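Local structure of NAD-dependent aldehyde dehydrogenase (Sinorhizobium meliloti, 3U4J) at residues L156-P161 with K492-T497; P183-S188 with D486-F491; D284-A289 with M321-D326; V312-R317 with T410-T415. The protein probably oxidises aldehydes with NAD or NADP as electron acceptor, as a tetrameric member of the aldehyde dehydrogenase family. One frame throughout, in Å; residues are numbered along the deposited sequence.

Interaction 1: L156-P161 with K492-T497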
# COMPACT_ATOMS: atom_id res chain seq x y z
N LEU A 156 -0.27 -6.78 14.60
CA LEU A 156 0.11 -7.50 13.41
C LEU A 156 -1.15 -7.81 12.64
O LEU A 156 -2.19 -8.15 13.22
CB LEU A 156 0.82 -8.81 13.73
CG LEU A 156 2.04 -8.77 14.65
CD1 LEU A 156 2.51 -10.20 14.94
CD2 LEU A 156 3.17 -7.92 14.08
N VAL A 157 -1.07 -7.64 11.33
CA VAL A 157 -2.08 -8.17 10.45
C VAL A 157 -1.36 -9.19 9.58
O VAL A 157 -0.46 -8.83 8.80
CB VAL A 157 -2.75 -7.07 9.62
CG1 VAL A 157 -3.83 -7.68 8.74
CG2 VAL A 157 -3.34 -6.00 10.55
N LEU A 158 -1.75 -10.46 9.73
CA LEU A 158 -1.14 -11.53 8.95
C LEU A 158 -2.03 -11.96 7.78
O LEU A 158 -3.22 -12.18 7.93
CB LEU A 158 -0.82 -12.74 9.87
CG LEU A 158 0.13 -12.41 11.03
CD1 LEU A 158 0.27 -13.62 12.00
CD2 LEU A 158 1.51 -11.95 10.52
N ARG A 159 -1.42 -12.07 6.61
CA ARG A 159 -2.08 -12.61 5.44
C ARG A 159 -1.92 -14.12 5.39
O ARG A 159 -0.80 -14.65 5.52
CB ARG A 159 -1.52 -11.96 4.16
CG ARG A 159 -2.13 -12.52 2.88
CD ARG A 159 -1.37 -12.03 1.64
NE ARG A 159 -1.47 -10.59 1.42
CZ ARG A 159 -2.36 -10.02 0.62
NH1 ARG A 159 -3.28 -10.77 -0.01
NH2 ARG A 159 -2.39 -8.71 0.48
N GLU A 160 -3.04 -14.82 5.21
CA GLU A 160 -3.08 -16.28 5.18
C GLU A 160 -3.99 -16.69 4.02
O GLU A 160 -4.78 -15.88 3.53
CB GLU A 160 -3.60 -16.83 6.52
CG GLU A 160 -2.78 -16.41 7.75
CD GLU A 160 -3.24 -17.07 9.06
OE1 GLU A 160 -4.39 -17.59 9.13
OE2 GLU A 160 -2.46 -17.06 10.02
N PRO A 161 -3.85 -17.93 3.54
CA PRO A 161 -4.71 -18.34 2.44
C PRO A 161 -6.14 -18.63 2.92
O PRO A 161 -6.31 -19.01 4.09
CB PRO A 161 -4.06 -19.62 1.93
CG PRO A 161 -3.03 -20.02 2.90
CD PRO A 161 -2.76 -18.90 3.82
N LYS A 492 -5.68 -11.85 9.32
CA LYS A 492 -5.74 -12.12 10.74
C LYS A 492 -5.17 -10.93 11.49
O LYS A 492 -3.98 -10.62 11.37
CB LYS A 492 -4.98 -13.42 11.06
CG LYS A 492 -4.77 -13.69 12.55
CD LYS A 492 -3.90 -14.93 12.75
CE LYS A 492 -4.65 -16.20 12.42
NZ LYS A 492 -3.69 -17.33 12.30
N GLY A 493 -6.03 -10.25 12.25
CA GLY A 493 -5.60 -9.15 13.09
C GLY A 493 -5.14 -9.63 14.45
O GLY A 493 -5.92 -10.25 15.18
N VAL A 494 -3.89 -9.33 14.84
CA VAL A 494 -3.35 -9.82 16.11
C VAL A 494 -2.94 -8.63 16.97
O VAL A 494 -2.09 -7.84 16.57
CB VAL A 494 -2.09 -10.72 15.92
CG1 VAL A 494 -1.67 -11.38 17.25
CG2 VAL A 494 -2.32 -11.76 14.84
N HIS A 495 -3.57 -8.52 18.13
CA HIS A 495 -3.12 -7.61 19.16
C HIS A 495 -2.19 -8.37 20.12
O HIS A 495 -2.64 -9.26 20.85
CB HIS A 495 -4.33 -7.01 19.90
CG HIS A 495 -5.13 -6.04 19.07
ND1 HIS A 495 -6.14 -6.43 18.23
CD2 HIS A 495 -5.04 -4.69 18.96
CE1 HIS A 495 -6.67 -5.36 17.65
NE2 HIS A 495 -6.02 -4.29 18.08
N VAL A 496 -0.92 -8.02 20.08
CA VAL A 496 0.12 -8.68 20.85
C VAL A 496 0.46 -7.83 22.06
O VAL A 496 0.97 -6.73 21.92
CB VAL A 496 1.42 -8.85 20.02
CG1 VAL A 496 2.47 -9.62 20.83
CG2 VAL A 496 1.12 -9.54 18.69
N THR A 497 0.13 -8.32 23.24
CA THR A 497 0.65 -7.70 24.45
C THR A 497 1.95 -8.37 24.88
O THR A 497 2.02 -9.59 25.05
CB THR A 497 -0.42 -7.66 25.58
OG1 THR A 497 -1.39 -6.65 25.24
CG2 THR A 497 0.22 -7.30 26.94
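K492 and E160 carry the charged end of a contact between two antiparallel strands, 153-168 and 489-497, that otherwise rests on backbone hydrogen bonds and apolar side chains. From the backbone out, K492 CB lies 3.8 Å from L158 O. CG is anti to the backbone N (chi1 170°), and CD comes to 3.8 Å from E160 OE2. The bend at chi3 (-72°) puts CE 3.4 Å from E160 OE2. At the tip NZ forms a salt bridge with E160 OE2 at 2.6 Å, on the syn side and 20° out of the carboxylate plane. I446 O and I449 O of the second subunit also accept from NZ, while E160 OE1 bonds Y471 OH of that subunit. An alanine in place of this glutamate would probably leave the ammonium without its counter-charge and the Y471 hydroxyl of the neighbour without this partner.

Along the backbone, L156 with V494 and L158 with K492 are hydrogen-bonded pairs, each closed by two bonds, and V157 faces G493 between them. L156, L158, K492, V494 and V496 share one face of the sheet, where L156 CD1 meets V496 CG2 at 4.1 Å. The sheet belongs to the projecting oligomerisation arm known from this family, and strand 489-497 continues it by parallel pairing with the second subunit. The charged pair thus ties strand to strand and, through both groups, subunit to subunit.

Interaction 2: P183-S188 with D486-F491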
# COMPACT_ATOMS: atom_id res chain seq x y z
N PRO A 183 -3.80 -19.16 -10.64
CA PRO A 183 -2.49 -18.69 -10.11
C PRO A 183 -2.62 -17.75 -8.91
O PRO A 183 -1.79 -17.79 -8.01
CB PRO A 183 -1.87 -17.92 -11.32
CG PRO A 183 -2.58 -18.42 -12.53
CD PRO A 183 -4.00 -18.78 -12.05
N TRP A 184 -3.66 -16.92 -8.87
CA TRP A 184 -3.90 -16.05 -7.76
C TRP A 184 -4.27 -16.82 -6.49
O TRP A 184 -3.84 -16.46 -5.38
CB TRP A 184 -4.96 -15.00 -8.11
CG TRP A 184 -4.34 -13.79 -8.83
CD1 TRP A 184 -4.04 -12.57 -8.27
CD2 TRP A 184 -3.94 -13.71 -10.22
NE1 TRP A 184 -3.47 -11.75 -9.23
CE2 TRP A 184 -3.41 -12.41 -10.42
CE3 TRP A 184 -4.01 -14.59 -11.31
CZ2 TRP A 184 -2.94 -11.96 -11.68
CZ3 TRP A 184 -3.52 -14.17 -12.57
CH2 TRP A 184 -2.99 -12.85 -12.74
N ALA A 185 -5.06 -17.87 -6.68
CA ALA A 185 -5.50 -18.72 -5.57
C ALA A 185 -4.34 -19.56 -5.01
O ALA A 185 -4.01 -19.47 -3.83
CB ALA A 185 -6.68 -19.64 -6.07
N ILE A 186 -3.68 -20.35 -5.84
CA ILE A 186 -2.57 -21.19 -5.30
C ILE A 186 -1.36 -20.33 -4.93
O ILE A 186 -0.59 -20.68 -4.04
CB ILE A 186 -2.16 -22.32 -6.27
CG1 ILE A 186 -1.61 -21.76 -7.60
CG2 ILE A 186 -3.36 -23.24 -6.51
CD1 ILE A 186 -0.77 -22.74 -8.43
N GLY A 187 -1.20 -19.19 -5.60
CA GLY A 187 -0.16 -18.21 -5.22
C GLY A 187 -0.40 -17.63 -3.84
O GLY A 187 0.55 -17.33 -3.14
N SER A 188 -1.67 -17.52 -3.44
CA SER A 188 -2.02 -17.16 -2.08
C SER A 188 -1.84 -18.28 -1.05
O SER A 188 -1.98 -18.02 0.16
CB SER A 188 -3.49 -16.69 -2.01
OG SER A 188 -3.68 -15.51 -2.78
N ASP A 486 -6.01 -10.76 -2.62
CA ASP A 486 -6.87 -10.45 -1.48
C ASP A 486 -8.15 -11.30 -1.54
O ASP A 486 -8.65 -11.72 -0.50
CB ASP A 486 -7.19 -8.95 -1.42
CG ASP A 486 -5.94 -8.09 -1.10
OD1 ASP A 486 -4.84 -8.64 -0.89
OD2 ASP A 486 -6.07 -6.85 -1.10
N GLU A 487 -8.65 -11.57 -2.75
CA GLU A 487 -9.81 -12.46 -2.93
C GLU A 487 -9.61 -13.87 -2.37
O GLU A 487 -10.58 -14.49 -1.92
CB GLU A 487 -10.18 -12.61 -4.41
CG GLU A 487 -10.89 -11.43 -4.99
CD GLU A 487 -12.18 -11.05 -4.24
OE1 GLU A 487 -13.06 -11.91 -4.11
OE2 GLU A 487 -12.28 -9.88 -3.81
N TYR A 488 -8.37 -14.37 -2.42
CA TYR A 488 -8.03 -15.73 -1.95
C TYR A 488 -7.21 -15.75 -0.68
O TYR A 488 -6.59 -16.76 -0.36
CB TYR A 488 -7.34 -16.55 -3.06
CG TYR A 488 -8.15 -16.50 -4.35
CD1 TYR A 488 -9.36 -17.20 -4.47
CD2 TYR A 488 -7.75 -15.69 -5.42
CE1 TYR A 488 -10.13 -17.12 -5.63
CE2 TYR A 488 -8.50 -15.63 -6.58
CZ TYR A 488 -9.69 -16.34 -6.68
OH TYR A 488 -10.46 -16.26 -7.83
N SER A 489 -7.22 -14.64 0.05
CA SER A 489 -6.53 -14.51 1.33
C SER A 489 -7.53 -14.26 2.44
O SER A 489 -8.63 -13.75 2.19
CB SER A 489 -5.50 -13.35 1.29
OG SER A 489 -4.38 -13.70 0.48
N GLN A 490 -7.16 -14.66 3.66
CA GLN A 490 -7.83 -14.19 4.88
C GLN A 490 -6.83 -13.28 5.58
O GLN A 490 -5.61 -13.49 5.50
CB GLN A 490 -8.16 -15.36 5.82
CG GLN A 490 -9.28 -16.28 5.36
CD GLN A 490 -10.69 -15.78 5.69
OE1 GLN A 490 -11.67 -16.52 5.50
NE2 GLN A 490 -10.80 -14.55 6.17
N PHE A 491 -7.33 -12.28 6.27
CA PHE A 491 -6.48 -11.42 7.08
C PHE A 491 -6.75 -11.62 8.57
O PHE A 491 -7.90 -11.58 9.02
CB PHE A 491 -6.65 -9.95 6.67
CG PHE A 491 -6.24 -9.71 5.23
CD1 PHE A 491 -4.89 -9.56 4.90
CD2 PHE A 491 -7.19 -9.71 4.22
CE1 PHE A 491 -4.49 -9.36 3.57
CE2 PHE A 491 -6.81 -9.51 2.87
CZ PHE A 491 -5.45 -9.35 2.55
O HOH W 1 -2.17 -15.47 1.26
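Y488 and A185 give the contact its main apolar element, a CH-pi interaction in which A185 CB stands over the tyrosine ring, 4.0 Å from the centroid and 15° off the normal. The methyl is displaced toward the rim on the CG side, and E487 CB lies over the opposite face, so the ring is held between helix 174-187 and E487 at the end of helix 483-487. CG of Y488 is anti to the carbonyl carbon (chi1 -51°), which places it on the side of A185. W184 adds its CB, 3.9 Å from Y488 CE2, whereas its indole leads away. S188 CB approaches Y488 O at 3.5 Å.

Helix 174-187 is the connection of a beta-alpha-beta unit, between the parallel strands 153-168 and 191-195; Y488 marks the turn from helix 483-487 into strand 489-497, an antiparallel neighbour of strand 153-168.

Among the polar contacts, S188 OG donates to W184 O at 2.8 Å, and S188 N also bonds that oxygen, so that W184 O accepts two bonds from S188. One water bridges the polar groups of the two segments, donating to S188 O at 2.8 Å and to S489 OG at 2.9 Å. S489 OG is further fixed by F485 O and by R159 NH1, whose guanidinium also forms a salt bridge with D486. W184 NE1 donates to G481 O, and the tyrosine hydroxyl bonds E479 OE1.

Interaction 3: D284-A289 with M321-D326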
# COMPACT_ATOMS: atom_id res chain seq x y z
N ASP A 284 -11.60 9.85 -32.49
CA ASP A 284 -10.89 9.42 -33.70
C ASP A 284 -11.81 8.38 -34.36
O ASP A 284 -11.98 7.25 -33.87
CB ASP A 284 -9.51 8.84 -33.35
CG ASP A 284 -8.71 8.38 -34.59
OD1 ASP A 284 -7.53 8.75 -34.71
OD2 ASP A 284 -9.22 7.63 -35.46
N LEU A 285 -12.43 8.77 -35.47
CA LEU A 285 -13.47 7.95 -36.07
C LEU A 285 -12.98 6.60 -36.60
O LEU A 285 -13.66 5.59 -36.40
CB LEU A 285 -14.15 8.71 -37.20
CG LEU A 285 -15.60 8.31 -37.45
CD1 LEU A 285 -16.47 8.80 -36.27
CD2 LEU A 285 -16.09 8.95 -38.74
N ASP A 286 -11.83 6.57 -37.26
CA ASP A 286 -11.32 5.30 -37.79
C ASP A 286 -11.00 4.33 -36.66
O ASP A 286 -11.29 3.14 -36.75
CB ASP A 286 -10.09 5.50 -38.71
CG ASP A 286 -10.45 6.24 -40.02
OD1 ASP A 286 -9.60 7.02 -40.53
OD2 ASP A 286 -11.58 6.06 -40.50
N ALA A 287 -10.39 4.86 -35.59
CA ALA A 287 -10.05 4.04 -34.43
C ALA A 287 -11.31 3.54 -33.71
O ALA A 287 -11.39 2.36 -33.33
CB ALA A 287 -9.15 4.81 -33.49
N ALA A 288 -12.27 4.44 -33.50
CA ALA A 288 -13.52 4.12 -32.84
C ALA A 288 -14.28 3.05 -33.64
O ALA A 288 -14.79 2.09 -33.06
CB ALA A 288 -14.38 5.37 -32.63
N ALA A 289 -14.34 3.20 -34.96
CA ALA A 289 -15.04 2.23 -35.82
C ALA A 289 -14.44 0.81 -35.70
O ALA A 289 -15.18 -0.16 -35.57
CB ALA A 289 -15.00 2.70 -37.28
N MSE A 321 -21.10 4.57 -38.55
CA MSE A 321 -21.81 3.42 -39.13
C MSE A 321 -21.24 2.99 -40.48
O MSE A 321 -21.02 1.81 -40.71
CB MSE A 321 -23.31 3.73 -39.26
CG MSE A 321 -24.19 2.53 -39.58
SE MSE A 321 -23.95 1.04 -38.25
CE MSE A 321 -24.98 1.79 -36.76
N GLU A 322 -20.99 3.96 -41.37
CA GLU A 322 -20.37 3.69 -42.68
C GLU A 322 -19.02 2.96 -42.55
O GLU A 322 -18.71 2.03 -43.30
CB GLU A 322 -20.20 5.04 -43.41
CG GLU A 322 -19.99 5.01 -44.90
CD GLU A 322 -19.96 6.44 -45.48
OE1 GLU A 322 -20.98 7.17 -45.35
OE2 GLU A 322 -18.91 6.84 -46.06
N ARG A 323 -18.20 3.39 -41.59
CA ARG A 323 -16.89 2.75 -41.35
C ARG A 323 -17.05 1.36 -40.71
O ARG A 323 -16.38 0.40 -41.11
CB ARG A 323 -16.01 3.68 -40.51
CG ARG A 323 -15.31 4.73 -41.37
CD ARG A 323 -14.85 5.99 -40.64
NE ARG A 323 -14.93 7.09 -41.61
CZ ARG A 323 -14.42 8.30 -41.46
NH1 ARG A 323 -13.75 8.64 -40.37
NH2 ARG A 323 -14.57 9.19 -42.44
N LEU A 324 -17.96 1.27 -39.74
CA LEU A 324 -18.24 0.01 -39.05
C LEU A 324 -18.77 -1.06 -40.02
O LEU A 324 -18.33 -2.20 -39.99
CB LEU A 324 -19.25 0.23 -37.94
CG LEU A 324 -19.75 -1.07 -37.28
CD1 LEU A 324 -18.60 -1.82 -36.57
CD2 LEU A 324 -20.86 -0.76 -36.34
N LEU A 325 -19.70 -0.68 -40.89
CA LEU A 325 -20.25 -1.63 -41.85
C LEU A 325 -19.25 -2.07 -42.90
O LEU A 325 -19.24 -3.23 -43.32
CB LEU A 325 -21.53 -1.08 -42.49
CG LEU A 325 -22.69 -0.87 -41.53
CD1 LEU A 325 -23.80 -0.14 -42.30
CD2 LEU A 325 -23.23 -2.17 -40.94
N ASP A 326 -18.37 -1.16 -43.29
CA ASP A 326 -17.30 -1.54 -44.22
C ASP A 326 -16.39 -2.61 -43.62
O ASP A 326 -16.04 -3.59 -44.30
CB ASP A 326 -16.49 -0.31 -44.65
CG ASP A 326 -15.64 -0.59 -45.88
OD1 ASP A 326 -16.20 -1.08 -46.89
OD2 ASP A 326 -14.41 -0.33 -45.85
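A287 N donates to D284 OD2 at 3.0 Å, an N-cap that starts the helix whose first two residues, L285 and D286, both reach R323 of the opposing helix. The amide meets this oxygen from above the carboxylate plane, 37° out of it.

Across the contact R323 does most of the work, its chain reaching from A289 to D286. CB of R323 rests on A289 CB at 3.5 Å, a close methyl-to-methylene contact. Farther out, D286 OD2 comes to 3.3 Å from R323 CD. The carboxylate and guanidinium planes are 39° apart, and the oxygen lies well out of the guanidinium plane. The salt bridge between D286 and R323 is therefore at most one of charge, without a directed N-H, and it is doubtful, because NH1 sits too close to L285 in the model and its place is unsure. L324, which is buried, brings CD1 to 3.9 Å from A289 O.

The helix segments are 9.1 Å apart at closest approach and cross at -48°. Helices 285-297 and 317-330 pack side by side: L285, A288 and A289 touch L320, and L324 reaches I292 and A293. Beneath them lies the sheet, where L324 meets L408, selenomethionine M321 meets T410 of strand 407-413, and A288 lies on W435 of strand 431-435.

Interaction 4: V312-R317 with T410-T415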
# COMPACT_ATOMS: atom_id res chain seq x y z
N VAL A 312 -23.88 6.25 -29.67
CA VAL A 312 -23.14 7.13 -30.56
C VAL A 312 -23.77 8.52 -30.60
O VAL A 312 -25.00 8.66 -30.64
CB VAL A 312 -22.94 6.50 -31.97
CG1 VAL A 312 -24.29 6.11 -32.64
CG2 VAL A 312 -22.08 7.40 -32.88
N GLN A 313 -22.92 9.55 -30.50
CA GLN A 313 -23.39 10.92 -30.55
C GLN A 313 -23.95 11.21 -31.94
O GLN A 313 -23.40 10.78 -32.96
CB GLN A 313 -22.29 11.91 -30.16
CG GLN A 313 -22.84 13.27 -29.65
CD GLN A 313 -21.84 14.05 -28.80
OE1 GLN A 313 -22.23 14.77 -27.86
NE2 GLN A 313 -20.54 13.93 -29.12
N GLU A 314 -25.08 11.92 -31.95
CA GLU A 314 -25.88 12.13 -33.16
C GLU A 314 -25.08 12.56 -34.37
O GLU A 314 -25.21 11.97 -35.44
CB GLU A 314 -26.97 13.16 -32.89
CG GLU A 314 -28.15 12.57 -32.22
CD GLU A 314 -29.28 13.56 -32.05
OE1 GLU A 314 -30.35 13.11 -31.62
OE2 GLU A 314 -29.11 14.77 -32.35
N GLY A 315 -24.23 13.56 -34.18
CA GLY A 315 -23.44 14.15 -35.26
C GLY A 315 -22.53 13.21 -36.03
O GLY A 315 -22.22 13.47 -37.19
N ILE A 316 -22.10 12.12 -35.40
CA ILE A 316 -21.14 11.24 -36.07
C ILE A 316 -21.71 9.87 -36.33
O ILE A 316 -20.99 8.99 -36.78
CB ILE A 316 -19.82 11.10 -35.30
CG1 ILE A 316 -20.10 10.55 -33.90
CG2 ILE A 316 -19.08 12.43 -35.29
CD1 ILE A 316 -19.03 9.67 -33.38
N ARG A 317 -22.99 9.70 -36.05
CA ARG A 317 -23.66 8.43 -36.24
C ARG A 317 -23.41 7.89 -37.63
O ARG A 317 -22.97 6.76 -37.76
CB ARG A 317 -25.16 8.55 -35.96
CG ARG A 317 -25.92 7.21 -36.00
CD ARG A 317 -26.59 6.97 -37.34
NE ARG A 317 -27.38 5.74 -37.36
CZ ARG A 317 -27.62 5.00 -38.44
NH1 ARG A 317 -27.12 5.35 -39.63
NH2 ARG A 317 -28.37 3.91 -38.35
N THR A 410 -27.36 -0.50 -31.66
CA THR A 410 -26.96 0.91 -31.76
C THR A 410 -28.09 1.84 -31.31
O THR A 410 -29.26 1.69 -31.72
CB THR A 410 -26.53 1.27 -33.21
OG1 THR A 410 -25.60 0.29 -33.68
CG2 THR A 410 -25.87 2.65 -33.28
N LEU A 411 -27.73 2.78 -30.43
CA LEU A 411 -28.61 3.84 -29.95
C LEU A 411 -27.83 5.16 -30.05
O LEU A 411 -26.59 5.18 -29.95
CB LEU A 411 -29.00 3.60 -28.48
CG LEU A 411 -29.73 2.33 -28.03
CD1 LEU A 411 -28.78 1.14 -27.74
CD2 LEU A 411 -30.58 2.64 -26.81
N THR A 412 -28.54 6.27 -30.28
CA THR A 412 -27.87 7.57 -30.41
C THR A 412 -28.13 8.41 -29.17
O THR A 412 -29.08 8.16 -28.42
CB THR A 412 -28.35 8.39 -31.68
OG1 THR A 412 -29.76 8.62 -31.58
CG2 THR A 412 -28.08 7.64 -32.98
N PHE A 413 -27.29 9.42 -28.94
CA PHE A 413 -27.52 10.35 -27.84
C PHE A 413 -27.04 11.72 -28.29
O PHE A 413 -26.29 11.84 -29.25
CB PHE A 413 -26.75 9.91 -26.57
CG PHE A 413 -25.25 10.01 -26.71
CD1 PHE A 413 -24.59 11.19 -26.37
CD2 PHE A 413 -24.50 8.94 -27.17
CE1 PHE A 413 -23.21 11.30 -26.49
CE2 PHE A 413 -23.12 9.03 -27.30
CZ PHE A 413 -22.46 10.22 -26.97
N LYS A 414 -27.48 12.75 -27.60
CA LYS A 414 -27.04 14.12 -27.90
C LYS A 414 -25.98 14.63 -26.93
O LYS A 414 -25.03 15.28 -27.36
CB LYS A 414 -28.24 15.06 -27.97
CG LYS A 414 -27.98 16.40 -28.68
CD LYS A 414 -29.14 16.76 -29.66
CE LYS A 414 -30.52 16.33 -29.10
NZ LYS A 414 -31.39 15.62 -30.11
N THR A 415 -26.12 14.35 -25.62
CA THR A 415 -25.20 14.96 -24.62
C THR A 415 -24.46 13.92 -23.78
O THR A 415 -24.92 12.80 -23.62
CB THR A 415 -25.96 15.88 -23.63
OG1 THR A 415 -26.81 15.06 -22.81
CG2 THR A 415 -26.82 16.92 -24.38
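F413 lays one face of its ring against the backbone of Q313, whose CA stands 3.7 Å above the ring plane, offset toward the rim. T415 N lies at the ring edge, in plane, and F280 meets the ring edge-to-face. These residues belong to the mixed, largely parallel sheet of the domain that probably corresponds to the catalytic domain of aldehyde dehydrogenases, in which strands 307-313 and 407-413 run side by side. Chi1 of F413 (68°) places CG between the backbone N and the carbonyl carbon; the ring then lies against Q313, with CZ 3.6 Å from Q313 CB. An alanine in place of this phenylalanine would probably open a gap beside the Q313 backbone and leave F280 without its aromatic partner.

The parallel register is set by V312, whose N donates to L411 O and whose O accepts from F413 N; E314 N then bonds F413 O at 3.0 Å. V312 CG1 meets T410 CG2 at 3.9 Å, and T412 CG2 touches R317 CG at 3.7 Å. T415 begins the next helix as its N-cap, with OG1 bonded to E418 N.

At the outer end E314 and K414 cross to form a salt bridge: K414 NZ meets E314 OE1 at 3.1 Å, on the syn side and 31° out of the carboxylate plane, with a weak second bond to E314 OE2 at 3.3 Å.

In the fold
The four contacts form two clusters, 42 to 54 Å apart between centres, with interaction 3 on the opposite side of the chain's centre from 1 and 2. Interactions 1 and 2 have centres about 16 Å apart and share strand 489-497; R159 and D486 join them by a salt bridge, and both touch the second subunit. Interactions 3 and 4 lie about 13 Å apart, centre to centre, around strand 307-313, which leads from helix 285-297 to helix 317-330. Along the chain, interaction 1 encloses interaction 2, which encloses the alternating segments of 3 and 4. Strand 489-497 thus returns to the earlier sheet, closing the chain around the second sheet and its helices and supplying a subunit interface.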